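Local coordinates for protein tRNA (guanine-N(1)-)-methyltransferase (PDB 7KFF) that methylates N1 of guanosine 37 in tRNA, probably with S-adenosyl-L-methionine as methyl donor, working as a knotted homodimer of the SPOUT class, at residues A[20-25]-A[80-85]; A[35-40]-A[44-49]; A[189-194]-A[200-205]; A[237-242]-A[249-254]; A[270-275]-A[296-301]. One frame throughout, in Å; residues are numbered along the deposited sequence.

Contact 1: residues A[20-25]-A[80-85]; sequences DVITIF and TVWGPA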
# COMPACT_ATOMS: atom_id res chain seq x y z
N ASP A 20 16.09 -7.94 -4.54
CA ASP A 20 15.79 -8.89 -5.60
C ASP A 20 14.30 -9.20 -5.54
O ASP A 20 13.77 -9.48 -4.46
CB ASP A 20 16.61 -10.17 -5.47
CG ASP A 20 18.03 -10.00 -5.94
OD1 ASP A 20 18.24 -9.97 -7.17
OD2 ASP A 20 18.92 -9.83 -5.08
N VAL A 21 13.63 -9.16 -6.68
CA VAL A 21 12.19 -9.37 -6.75
C VAL A 21 11.93 -10.52 -7.71
O VAL A 21 12.41 -10.49 -8.85
CB VAL A 21 11.46 -8.11 -7.24
CG1 VAL A 21 9.95 -8.31 -7.19
CG2 VAL A 21 11.87 -6.90 -6.45
N ILE A 22 11.15 -11.51 -7.27
CA ILE A 22 10.78 -12.65 -8.10
C ILE A 22 9.29 -12.55 -8.41
O ILE A 22 8.47 -12.43 -7.49
CB ILE A 22 11.11 -13.99 -7.42
CG1 ILE A 22 12.57 -14.04 -6.98
CG2 ILE A 22 10.78 -15.15 -8.35
CD1 ILE A 22 12.89 -15.13 -5.98
N THR A 23 8.95 -12.57 -9.70
CA THR A 23 7.62 -12.19 -10.15
C THR A 23 7.35 -12.77 -11.54
O THR A 23 8.26 -12.95 -12.34
CB THR A 23 7.53 -10.65 -10.21
OG1 THR A 23 6.34 -10.25 -10.89
CG2 THR A 23 8.74 -10.04 -10.97
N ILE A 24 6.07 -12.99 -11.84
CA ILE A 24 5.70 -13.29 -13.22
C ILE A 24 5.44 -12.04 -14.07
O ILE A 24 5.18 -12.16 -15.27
CB ILE A 24 4.51 -14.27 -13.33
CG1 ILE A 24 3.25 -13.70 -12.69
CG2 ILE A 24 4.90 -15.64 -12.78
CD1 ILE A 24 1.99 -14.44 -13.05
N PHE A 25 5.54 -10.84 -13.48
CA PHE A 25 5.39 -9.58 -14.21
C PHE A 25 6.57 -8.67 -13.89
O PHE A 25 6.41 -7.63 -13.22
CB PHE A 25 4.08 -8.87 -13.84
CG PHE A 25 2.85 -9.62 -14.26
CD1 PHE A 25 2.52 -9.71 -15.59
CD2 PHE A 25 2.04 -10.24 -13.32
CE1 PHE A 25 1.39 -10.41 -15.99
CE2 PHE A 25 0.90 -10.93 -13.71
CZ PHE A 25 0.59 -11.02 -15.06
N THR A 80 7.46 -26.41 -6.76
CA THR A 80 8.56 -26.92 -7.58
C THR A 80 9.17 -25.84 -8.48
O THR A 80 10.25 -26.06 -9.05
CB THR A 80 8.11 -28.12 -8.41
OG1 THR A 80 6.99 -27.72 -9.21
CG2 THR A 80 7.74 -29.32 -7.52
N VAL A 81 8.50 -24.70 -8.61
CA VAL A 81 9.06 -23.52 -9.28
C VAL A 81 9.62 -22.53 -8.28
O VAL A 81 10.76 -22.08 -8.41
CB VAL A 81 7.98 -22.88 -10.18
CG1 VAL A 81 8.53 -21.64 -10.89
CG2 VAL A 81 7.46 -23.90 -11.20
N TRP A 82 8.86 -22.22 -7.22
CA TRP A 82 9.29 -21.24 -6.24
C TRP A 82 10.53 -21.66 -5.46
O TRP A 82 11.37 -20.82 -5.13
CB TRP A 82 8.15 -20.92 -5.26
CG TRP A 82 7.34 -19.79 -5.74
CD1 TRP A 82 6.07 -19.83 -6.26
CD2 TRP A 82 7.75 -18.42 -5.77
NE1 TRP A 82 5.66 -18.55 -6.59
CE2 TRP A 82 6.68 -17.67 -6.32
CE3 TRP A 82 8.91 -17.76 -5.39
CZ2 TRP A 82 6.76 -16.30 -6.50
CZ3 TRP A 82 8.98 -16.39 -5.56
CH2 TRP A 82 7.92 -15.69 -6.13
N GLY A 83 10.63 -22.92 -5.06
CA GLY A 83 11.74 -23.35 -4.25
C GLY A 83 13.08 -23.13 -4.94
O GLY A 83 13.98 -22.48 -4.40
N PRO A 84 13.23 -23.66 -6.15
CA PRO A 84 14.48 -23.41 -6.90
C PRO A 84 14.75 -21.93 -7.14
O PRO A 84 15.91 -21.51 -7.06
CB PRO A 84 14.27 -24.20 -8.20
CG PRO A 84 13.35 -25.34 -7.76
CD PRO A 84 12.40 -24.70 -6.80
N ALA A 85 13.71 -21.13 -7.42
CA ALA A 85 13.90 -19.71 -7.64
C ALA A 85 14.47 -19.05 -6.39
O ALA A 85 15.43 -18.27 -6.45
CB ALA A 85 12.57 -19.07 -8.03
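Apolar contact carries the whole meeting of Ile-22 with Trp-82 and Ala-85. Ile-22 points from its strand toward the helix, and its CG2 lies 3.5 Å from Trp-82 CZ3, reaching the six-membered ring obliquely. With that methyl anti to the backbone N and CG1 anti to the carbonyl carbon (chi1 -54°), CD1 reaches toward the helix backbone, 4.1 Å from Ala-85 O. Ala-85 CB adds a looser contact, 4.3 Å from Ile-22 CG2. The Ile-22 and Trp-82 side chains run past each other in opposite senses.

The polar bonding lies beside this apolar group: Thr-23 OG1 accepts from Phe-25 N at 2.8 Å, an ST turn just past the strand, and is also hydrogen-bonded to Glu-200. Around the apolar group, Val-163, Leu-86 and Val-89 touch Ile-22, and Met-77 touches Trp-82. This is helix-on-sheet packing in an alpha/beta fold, with helix 79-90 laid on one face of the parallel sheet of the SPOUT domain.

Contact 2: residues A[35-40]-A[44-49]; sequences ALLGKA and DLLSVG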
# COMPACT_ATOMS: atom_id res chain seq x y z
N ALA A 35 12.01 7.98 -10.46
CA ALA A 35 11.92 8.96 -9.38
C ALA A 35 13.05 8.71 -8.37
O ALA A 35 14.20 8.50 -8.77
CB ALA A 35 10.51 8.98 -8.80
N LEU A 36 12.76 8.73 -7.06
CA LEU A 36 13.82 8.80 -6.06
C LEU A 36 14.63 7.51 -5.98
O LEU A 36 15.84 7.55 -5.74
CB LEU A 36 13.22 9.16 -4.71
CG LEU A 36 14.19 9.66 -3.66
CD1 LEU A 36 14.78 11.00 -4.16
CD2 LEU A 36 13.52 9.83 -2.31
N LEU A 37 13.99 6.35 -6.15
CA LEU A 37 14.76 5.11 -6.13
C LEU A 37 15.71 5.03 -7.31
O LEU A 37 16.83 4.52 -7.17
CB LEU A 37 13.85 3.87 -6.04
CG LEU A 37 13.51 3.44 -4.61
CD1 LEU A 37 12.76 4.47 -3.84
CD2 LEU A 37 12.74 2.12 -4.65
N GLY A 38 15.32 5.54 -8.47
CA GLY A 38 16.26 5.62 -9.58
C GLY A 38 17.47 6.49 -9.24
O GLY A 38 18.61 6.14 -9.56
N LYS A 39 17.23 7.59 -8.51
CA LYS A 39 18.32 8.45 -8.06
C LYS A 39 19.20 7.71 -7.07
O LYS A 39 20.43 7.85 -7.08
CB LYS A 39 17.76 9.69 -7.36
CG LYS A 39 17.38 10.88 -8.22
CD LYS A 39 16.86 10.49 -9.57
CE LYS A 39 17.98 10.56 -10.58
NZ LYS A 39 17.78 9.62 -11.73
N ALA A 40 18.58 6.90 -6.20
CA ALA A 40 19.35 6.12 -5.23
C ALA A 40 20.29 5.15 -5.93
O ALA A 40 21.43 4.97 -5.49
CB ALA A 40 18.40 5.36 -4.30
N ASP A 44 24.73 4.83 -5.98
CA ASP A 44 25.26 3.57 -5.47
C ASP A 44 24.71 3.22 -4.09
O ASP A 44 25.38 2.54 -3.30
CB ASP A 44 26.79 3.54 -5.45
CG ASP A 44 27.41 3.11 -6.76
OD1 ASP A 44 26.76 2.37 -7.55
OD2 ASP A 44 28.57 3.49 -6.99
N LEU A 45 23.49 3.64 -3.77
CA LEU A 45 22.85 3.33 -2.51
C LEU A 45 21.87 2.16 -2.63
O LEU A 45 21.43 1.63 -1.61
CB LEU A 45 22.11 4.57 -1.98
CG LEU A 45 22.99 5.79 -1.69
CD1 LEU A 45 22.13 6.99 -1.35
CD2 LEU A 45 23.93 5.46 -0.54
N LEU A 46 21.56 1.76 -3.86
CA LEU A 46 20.55 0.75 -4.11
C LEU A 46 20.97 -0.04 -5.34
O LEU A 46 21.49 0.53 -6.30
CB LEU A 46 19.19 1.41 -4.35
CG LEU A 46 18.00 0.49 -4.59
CD1 LEU A 46 17.71 -0.35 -3.37
CD2 LEU A 46 16.78 1.27 -5.01
N SER A 47 20.72 -1.35 -5.29
CA SER A 47 20.94 -2.26 -6.41
C SER A 47 19.68 -3.09 -6.53
O SER A 47 19.18 -3.59 -5.52
CB SER A 47 22.14 -3.15 -6.12
OG SER A 47 22.40 -4.05 -7.17
N VAL A 48 19.15 -3.22 -7.75
CA VAL A 48 17.87 -3.88 -7.97
C VAL A 48 18.01 -4.98 -9.00
O VAL A 48 18.49 -4.74 -10.12
CB VAL A 48 16.80 -2.88 -8.43
CG1 VAL A 48 15.50 -3.58 -8.78
CG2 VAL A 48 16.61 -1.79 -7.38
N GLY A 49 17.54 -6.17 -8.63
CA GLY A 49 17.38 -7.27 -9.56
C GLY A 49 15.93 -7.73 -9.61
O GLY A 49 15.33 -7.98 -8.57
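Leu-37 and Leu-46 form the apolar centre between helix 35-42 and the strand that follows it. The touching branch is Leu-46 CD2, which lies 3.9 Å from Leu-37 CG and at the same distance from the helix carbonyl Leu-37 O. Leu-46 points toward the helix, and with its CG anti to the backbone N (chi1 -178°) the side chain is carried back to Leu-37, the two side chains lying at a slant to each other. One helical turn on, Ala-40 CB rests 4.0 Å from Leu-46 CB, a close approach that the small side chain probably allows. Val-211 of helix 200-211 touches both leucines, while Ile-197 of the second subunit packs on Leu-37.

Leu-45 marks the passage to the polar edge: its CB is 4.4 Å from Ala-40 CB, and its backbone N donates to Ala-40 O over 3.0 Å. That bond is fairly straight, 159° at the hydrogen, with the donor tilted 25° from the carbonyl plane. Asp-44, with positive phi, carries the chain through the turn, and its own N bonds to Ile-41 O. Together the two bonds make a Schellman motif with Asp-44 as C-prime residue, closing the helix inside a beta-alpha-beta unit of strand 17-23, helix 35-42 and strand 46-52.

Contact 3: residues A[189-194]-A[200-205]; sequences VSIGDY and EVAVLV. With SAH (S-adenosyl-L-homocysteine), chain C.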
# COMPACT_ATOMS: atom_id res chain seq x y z
N VAL A 189 3.92 -10.28 5.04
CA VAL A 189 3.63 -8.88 5.34
C VAL A 189 2.45 -8.39 4.52
O VAL A 189 2.43 -8.53 3.29
CB VAL A 189 4.88 -7.99 5.12
CG1 VAL A 189 5.52 -8.22 3.77
CG2 VAL A 189 4.55 -6.52 5.33
N SER A 190 1.47 -7.81 5.21
CA SER A 190 0.35 -7.16 4.55
C SER A 190 0.56 -5.65 4.55
O SER A 190 0.95 -5.07 5.56
CB SER A 190 -0.95 -7.43 5.31
OG SER A 190 -1.97 -6.68 4.67
N ILE A 191 0.26 -5.00 3.42
CA ILE A 191 0.35 -3.53 3.40
C ILE A 191 -0.93 -2.85 3.89
O ILE A 191 -0.93 -1.62 4.07
CB ILE A 191 0.85 -2.96 2.06
CG1 ILE A 191 -0.13 -3.25 0.91
CG2 ILE A 191 2.25 -3.46 1.78
CD1 ILE A 191 0.07 -2.35 -0.29
N GLY A 192 -2.00 -3.60 4.15
CA GLY A 192 -3.22 -3.02 4.67
C GLY A 192 -4.37 -3.98 4.54
O GLY A 192 -4.26 -5.03 3.89
N ASP A 193 -5.50 -3.59 5.13
CA ASP A 193 -6.67 -4.47 5.23
C ASP A 193 -7.56 -4.29 3.99
O ASP A 193 -8.70 -3.82 4.04
CB ASP A 193 -7.44 -4.23 6.52
CG ASP A 193 -6.70 -4.72 7.77
OD1 ASP A 193 -5.60 -5.30 7.68
OD2 ASP A 193 -7.26 -4.53 8.88
N TYR A 194 -7.01 -4.70 2.86
CA TYR A 194 -7.68 -4.61 1.57
C TYR A 194 -7.00 -5.63 0.68
O TYR A 194 -5.91 -6.12 1.00
CB TYR A 194 -7.63 -3.19 0.98
CG TYR A 194 -6.29 -2.52 1.14
CD1 TYR A 194 -5.25 -2.82 0.29
CD2 TYR A 194 -6.07 -1.59 2.14
CE1 TYR A 194 -4.00 -2.22 0.44
CE2 TYR A 194 -4.86 -0.97 2.29
CZ TYR A 194 -3.82 -1.29 1.42
OH TYR A 194 -2.59 -0.71 1.55
N GLU A 200 3.35 -7.57 -6.44
CA GLU A 200 4.29 -6.62 -7.03
C GLU A 200 4.09 -5.19 -6.52
O GLU A 200 5.06 -4.50 -6.18
CB GLU A 200 4.16 -6.64 -8.55
CG GLU A 200 4.64 -7.96 -9.21
CD GLU A 200 3.67 -9.14 -9.16
OE1 GLU A 200 2.54 -9.03 -8.64
OE2 GLU A 200 4.08 -10.20 -9.66
N VAL A 201 2.84 -4.73 -6.46
CA VAL A 201 2.61 -3.36 -6.00
C VAL A 201 3.01 -3.22 -4.53
O VAL A 201 3.48 -2.16 -4.12
CB VAL A 201 1.17 -2.90 -6.26
CG1 VAL A 201 0.16 -3.57 -5.34
CG2 VAL A 201 1.07 -1.39 -6.15
N ALA A 202 2.85 -4.28 -3.74
CA ALA A 202 3.28 -4.21 -2.35
C ALA A 202 4.79 -4.11 -2.24
O ALA A 202 5.29 -3.45 -1.32
CB ALA A 202 2.77 -5.45 -1.61
N VAL A 203 5.54 -4.71 -3.18
CA VAL A 203 6.98 -4.50 -3.23
C VAL A 203 7.30 -3.03 -3.44
O VAL A 203 8.17 -2.46 -2.77
CB VAL A 203 7.62 -5.37 -4.33
CG1 VAL A 203 9.10 -5.05 -4.41
CG2 VAL A 203 7.37 -6.85 -4.03
N LEU A 204 6.61 -2.38 -4.38
CA LEU A 204 6.86 -0.97 -4.62
C LEU A 204 6.60 -0.13 -3.36
O LEU A 204 7.35 0.80 -3.06
CB LEU A 204 6.00 -0.47 -5.78
CG LEU A 204 6.23 -1.12 -7.16
CD1 LEU A 204 5.28 -0.53 -8.16
CD2 LEU A 204 7.66 -0.96 -7.59
N VAL A 205 5.52 -0.46 -2.63
CA VAL A 205 5.19 0.25 -1.40
C VAL A 205 6.30 0.09 -0.37
O VAL A 205 6.79 1.07 0.20
CB VAL A 205 3.84 -0.25 -0.85
CG1 VAL A 205 3.64 0.22 0.58
CG2 VAL A 205 2.69 0.20 -1.74
N SAH C . -7.48 -15.31 -1.67
CA SAH C . -6.45 -14.44 -1.14
CB SAH C . -6.12 -13.45 -2.22
CG SAH C . -4.68 -13.48 -2.71
SD SAH C . -4.50 -11.93 -3.57
C SAH C . -6.86 -13.67 0.11
O SAH C . -7.80 -12.87 0.07
OXT SAH C . -6.25 -13.81 1.16
C5' SAH C . -3.08 -12.36 -4.55
C4' SAH C . -1.76 -11.84 -4.01
O4' SAH C . -1.75 -10.41 -3.96
C3' SAH C . -1.35 -12.29 -2.60
O3' SAH C . -0.88 -13.59 -2.59
C2' SAH C . -0.30 -11.22 -2.26
O2' SAH C . 0.92 -11.49 -2.90
C1' SAH C . -0.92 -9.99 -2.89
N9 SAH C . -1.75 -9.23 -1.95
C8 SAH C . -3.12 -9.08 -1.97
N7 SAH C . -3.49 -8.24 -0.98
C5 SAH C . -2.37 -7.87 -0.31
C6 SAH C . -2.15 -7.05 0.78
N6 SAH C . -3.13 -6.41 1.46
N1 SAH C . -0.86 -6.87 1.22
C2 SAH C . 0.19 -7.49 0.57
N3 SAH C . -0.01 -8.30 -0.51
C4 SAH C . -1.27 -8.47 -0.93
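Ile-191 meets Ala-202 and Val-205 just beyond the strand end, where residues 189-194 wrap the adenine of S-adenosyl-L-homocysteine. At the start, Val-189 O lies 3.7 Å from the ligand's C2. Ser-190 OG accepts from Gly-192 N, two residues on, in an ST turn that shapes the loop. Ile-191 works on two sides. Its N donates to adenine N1 at 3.1 Å, nearly straight at 166°, while its side chain points toward helix 200-211. There CG2 is 4.0 Å from Ala-202 CB, and CD1 meets Val-205 CG2 tip to tip at 3.9 Å. The same Ala-202 CB also lies 3.9 Å from adenine C2, so one methyl touches both the isoleucine and the ligand. CG1 of Ile-191 sits between the backbone N and carbonyl carbon (chi1 65°), which leaves CG2 anti to the carbonyl carbon and facing the helix. Further on, the adenine amine N6 donates to Tyr-194 O at 2.8 Å and, weakly, to Gly-192 O. Main-chain groups thus read both N1 and N6 of the base, as expected of the knotted SPOUT cofactor site. Asp-227 and Ser-228 of the second subunit also bond the ligand. Strand 185-190 lies between strands 137-141 and 146-147, and helix 200-211 follows its loop, where Val-201 packs on Leu-204 of the second subunit, and Leu-204 on its Val-201.

Contact 4: residues A[237-242]-A[249-254]; sequences PSYTKP and EVPEVL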
# COMPACT_ATOMS: atom_id res chain seq x y z
N PRO A 237 -1.96 20.05 8.07
CA PRO A 237 -1.86 20.61 6.72
C PRO A 237 -0.64 21.49 6.53
O PRO A 237 -0.08 22.05 7.48
CB PRO A 237 -3.15 21.43 6.57
CG PRO A 237 -3.51 21.78 7.98
CD PRO A 237 -3.11 20.61 8.81
N SER A 238 -0.25 21.62 5.26
CA SER A 238 0.84 22.49 4.85
C SER A 238 0.35 23.50 3.83
O SER A 238 -0.63 23.26 3.12
CB SER A 238 1.98 21.69 4.22
OG SER A 238 2.54 20.79 5.16
N TYR A 239 1.07 24.61 3.73
CA TYR A 239 0.70 25.71 2.86
C TYR A 239 1.94 26.33 2.25
O TYR A 239 3.00 26.34 2.88
CB TYR A 239 -0.06 26.80 3.64
CG TYR A 239 -1.29 26.31 4.35
CD1 TYR A 239 -2.50 26.29 3.69
CD2 TYR A 239 -1.23 25.83 5.64
CE1 TYR A 239 -3.64 25.82 4.32
CE2 TYR A 239 -2.37 25.36 6.28
CZ TYR A 239 -3.56 25.35 5.62
OH TYR A 239 -4.69 24.87 6.23
N THR A 240 1.79 26.90 1.05
CA THR A 240 2.83 27.69 0.40
C THR A 240 2.20 28.91 -0.26
O THR A 240 0.99 29.13 -0.17
CB THR A 240 3.67 26.81 -0.55
OG1 THR A 240 4.81 27.57 -1.01
CG2 THR A 240 2.87 26.35 -1.74
N LYS A 241 3.03 29.72 -0.91
CA LYS A 241 2.55 30.94 -1.54
C LYS A 241 1.53 30.59 -2.63
O LYS A 241 1.64 29.54 -3.27
CB LYS A 241 3.72 31.70 -2.16
CG LYS A 241 4.73 32.22 -1.14
CD LYS A 241 5.89 32.91 -1.84
CE LYS A 241 7.04 33.19 -0.89
NZ LYS A 241 7.79 31.96 -0.51
N PRO A 242 0.56 31.46 -2.89
CA PRO A 242 0.38 32.80 -2.31
C PRO A 242 -0.38 32.81 -0.97
O PRO A 242 -1.00 31.80 -0.59
CB PRO A 242 -0.43 33.52 -3.38
CG PRO A 242 -1.30 32.44 -3.94
CD PRO A 242 -0.42 31.20 -3.97
N GLU A 249 -7.25 31.93 2.66
CA GLU A 249 -6.04 32.52 3.19
C GLU A 249 -5.26 31.49 4.00
O GLU A 249 -5.85 30.65 4.69
CB GLU A 249 -6.37 33.67 4.13
CG GLU A 249 -6.98 34.87 3.48
CD GLU A 249 -7.16 36.03 4.47
OE1 GLU A 249 -8.21 36.69 4.41
OE2 GLU A 249 -6.26 36.25 5.30
N VAL A 250 -3.94 31.56 3.90
CA VAL A 250 -3.11 30.72 4.77
C VAL A 250 -3.29 31.19 6.21
O VAL A 250 -3.44 32.40 6.45
CB VAL A 250 -1.64 30.79 4.35
CG1 VAL A 250 -1.50 30.44 2.86
CG2 VAL A 250 -1.06 32.16 4.67
N PRO A 251 -3.29 30.29 7.19
CA PRO A 251 -3.44 30.72 8.59
C PRO A 251 -2.48 31.84 8.95
O PRO A 251 -1.27 31.75 8.70
CB PRO A 251 -3.15 29.44 9.38
CG PRO A 251 -3.56 28.34 8.45
CD PRO A 251 -3.19 28.82 7.07
N GLU A 252 -3.02 32.90 9.55
CA GLU A 252 -2.23 34.10 9.75
C GLU A 252 -1.04 33.85 10.66
O GLU A 252 -0.00 34.50 10.51
CB GLU A 252 -3.12 35.22 10.30
CG GLU A 252 -2.46 36.58 10.26
CD GLU A 252 -3.45 37.72 10.31
OE1 GLU A 252 -4.66 37.47 10.07
OE2 GLU A 252 -3.03 38.86 10.60
N VAL A 253 -1.14 32.91 11.60
CA VAL A 253 0.01 32.63 12.46
C VAL A 253 1.24 32.27 11.63
O VAL A 253 2.37 32.57 12.03
CB VAL A 253 -0.33 31.53 13.48
CG1 VAL A 253 -0.66 30.21 12.80
CG2 VAL A 253 0.82 31.34 14.48
N LEU A 254 1.04 31.62 10.48
CA LEU A 254 2.19 31.17 9.70
C LEU A 254 2.96 32.33 9.07
O LEU A 254 4.11 32.13 8.67
CB LEU A 254 1.74 30.20 8.61
CG LEU A 254 1.11 28.91 9.15
CD1 LEU A 254 0.69 28.00 8.00
CD2 LEU A 254 2.07 28.18 10.10
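Tyr-239 meets Pro-251 because its first torsion (chi1 -57°) sets CG anti to the carbonyl carbon, carrying the ring across to the 249-254 loop, and because chi2 near -90° turns a face of that ring to the proline. The main feature is a CH-pi contact: Pro-251 CD stands 3.7 Å from the centroid of the Tyr-239 ring, 14° off the normal. The two side chains cross at about a right angle, and Pro-251 CG follows over the Tyr-239 CE2 side of the ring at 3.9 Å. Leu-254 CD1 comes obliquely to Tyr-239 CD2 at 3.7 Å. In the conformer given, Val-250 CG1 lies 4.0 Å from Tyr-239 CB and 3.7 Å from Pro-242 O, though a second conformer makes these contacts less certain. The peptide bond before Pro-242 is cis. Trp-265 of helix 259-277 touches both Pro-251 and Leu-254.

Several polar groups of 237-242 bond the second subunit: Thr-240 OG1 bonds Ser-67 O there, its N bonds Asp-173, and Pro-242 O accepts from Arg-175. The chemistry therefore divides. Between the two segments the contact is apolar and CH-pi, with a backbone bond of Val-250 to Arg-243 beside it, while hydrogen bonds tie the first loop to the partner subunit.

Contact 5: residues A[270-275]-A[296-301]; sequences SLKRTW and EGLRRG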
# COMPACT_ATOMS: atom_id res chain seq x y z
N SER A 270 -1.93 18.97 14.18
CA SER A 270 -1.68 17.54 14.22
C SER A 270 -2.68 16.83 15.15
O SER A 270 -3.25 15.79 14.79
CB SER A 270 -0.23 17.31 14.64
OG SER A 270 0.05 15.96 14.87
N LEU A 271 -2.94 17.42 16.32
CA LEU A 271 -3.98 16.86 17.19
C LEU A 271 -5.33 16.88 16.50
O LEU A 271 -6.10 15.91 16.60
CB LEU A 271 -4.07 17.67 18.48
CG LEU A 271 -2.88 17.55 19.42
CD1 LEU A 271 -2.91 18.64 20.48
CD2 LEU A 271 -2.88 16.16 20.07
N LYS A 272 -5.65 17.97 15.79
CA LYS A 272 -6.95 18.10 15.15
C LYS A 272 -7.11 17.07 14.03
O LYS A 272 -8.15 16.40 13.94
CB LYS A 272 -7.10 19.52 14.60
CG LYS A 272 -8.38 19.80 13.85
CD LYS A 272 -8.45 21.29 13.50
CE LYS A 272 -9.71 21.67 12.74
NZ LYS A 272 -9.50 21.57 11.28
N ARG A 273 -6.09 16.93 13.18
CA ARG A 273 -6.19 15.96 12.10
C ARG A 273 -6.33 14.56 12.67
O ARG A 273 -7.12 13.75 12.18
CB ARG A 273 -4.98 16.05 11.16
CG ARG A 273 -5.00 15.04 10.00
CD ARG A 273 -6.13 15.29 9.01
NE ARG A 273 -5.86 16.45 8.17
CZ ARG A 273 -5.24 16.41 6.99
NH1 ARG A 273 -5.04 17.54 6.32
NH2 ARG A 273 -4.85 15.24 6.47
N THR A 274 -5.57 14.25 13.73
CA THR A 274 -5.66 12.92 14.34
C THR A 274 -7.05 12.70 14.95
O THR A 274 -7.64 11.63 14.78
CB THR A 274 -4.56 12.75 15.38
OG1 THR A 274 -3.28 13.03 14.79
CG2 THR A 274 -4.57 11.32 15.94
N TRP A 275 -7.57 13.70 15.65
CA TRP A 275 -8.92 13.59 16.19
C TRP A 275 -9.95 13.38 15.09
O TRP A 275 -10.86 12.56 15.24
CB TRP A 275 -9.25 14.84 16.99
CG TRP A 275 -10.64 14.85 17.52
CD1 TRP A 275 -11.12 14.17 18.59
CD2 TRP A 275 -11.74 15.58 16.98
NE1 TRP A 275 -12.45 14.43 18.76
CE2 TRP A 275 -12.86 15.29 17.78
CE3 TRP A 275 -11.89 16.45 15.90
CZ2 TRP A 275 -14.11 15.85 17.54
CZ3 TRP A 275 -13.14 16.99 15.65
CH2 TRP A 275 -14.23 16.69 16.47
N GLU A 296 -10.48 18.47 23.81
CA GLU A 296 -11.82 18.62 24.38
C GLU A 296 -12.57 19.77 23.73
O GLU A 296 -13.80 19.71 23.61
CB GLU A 296 -11.72 18.83 25.90
CG GLU A 296 -11.44 17.55 26.68
CD GLU A 296 -11.03 17.80 28.12
OE1 GLU A 296 -10.95 18.98 28.54
OE2 GLU A 296 -10.77 16.81 28.84
N GLY A 297 -11.86 20.82 23.31
CA GLY A 297 -12.51 21.90 22.58
C GLY A 297 -13.04 21.46 21.23
O GLY A 297 -14.05 21.98 20.76
N LEU A 298 -12.37 20.50 20.60
CA LEU A 298 -12.88 19.94 19.36
C LEU A 298 -14.16 19.15 19.60
O LEU A 298 -15.11 19.22 18.82
CB LEU A 298 -11.83 19.03 18.72
CG LEU A 298 -10.47 19.64 18.46
CD1 LEU A 298 -9.49 18.58 17.93
CD2 LEU A 298 -10.57 20.80 17.49
N ARG A 299 -14.19 18.36 20.68
CA ARG A 299 -15.35 17.53 20.98
C ARG A 299 -16.58 18.37 21.31
O ARG A 299 -17.71 17.94 21.06
CB ARG A 299 -15.01 16.57 22.12
CG ARG A 299 -13.97 15.52 21.74
CD ARG A 299 -13.37 14.81 22.95
NE ARG A 299 -12.37 13.82 22.55
CZ ARG A 299 -11.50 13.24 23.37
NH1 ARG A 299 -11.48 13.56 24.66
NH2 ARG A 299 -10.63 12.35 22.90
N ARG A 300 -16.38 19.57 21.86
CA ARG A 300 -17.50 20.45 22.17
C ARG A 300 -17.99 21.26 20.98
O ARG A 300 -19.03 21.92 21.07
CB ARG A 300 -17.13 21.41 23.30
CG ARG A 300 -17.02 20.76 24.67
CD ARG A 300 -16.94 21.81 25.77
NE ARG A 300 -15.90 22.80 25.51
CZ ARG A 300 -14.64 22.70 25.94
NH1 ARG A 300 -14.25 21.65 26.65
NH2 ARG A 300 -13.77 23.66 25.65
N GLY A 301 -17.26 21.23 19.86
CA GLY A 301 -17.65 21.99 18.69
C GLY A 301 -17.58 23.49 18.90
O GLY A 301 -16.86 24.19 18.20
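This is a surface helix-helix contact in the helical C-terminal part of the chain, joining helix 259-277 to helix 289-299, the last helix modelled. Leu-298 is its centre. Pointing toward the other helix, it lays CB over one face of the Trp-275 indole, 3.7 Å from the centroid of the six-membered ring and 6° off the normal, a CH-pi contact. Its CD1 continues to Lys-272, 3.8 Å from CA, and lies as far from Trp-275 CE3. The indole reaches this position with its CG anti to the backbone N (chi1 176°). Leu-282 of helix 279-283 also touches the tryptophan, while Lys-272 NZ forms a salt bridge with Glu-276. On the exposed side of the contact Arg-299, poorly ordered, is placed with CG 3.5 Å from Trp-275 NE1, its position less certain, and its guanidinium plane stands 53° from the indole.

In the fold
Contacts 1, 2 and 3 are buried and all reach the parallel sheet, whereas contact 4 is partly buried and contact 5 lies at the surface of the helical C-terminal part. Strands 17-23 and 46-52 are neighbours, and contacts 1 and 2 meet through a probable hydrogen bond from Val-21 N to Gly-49 O; contact 2 is nested in the chain loop that contact 1 closes. Contact 3 joins contact 1 through Glu-200 and is the one that holds the cofactor product. Helix 259-277 carries one segment of contact 5 and touches contact 4 through Trp-265. The sheet contacts are apolar, contact 1 with an indole met obliquely by a methyl; CH-pi contacts over aromatic faces mark the outer two.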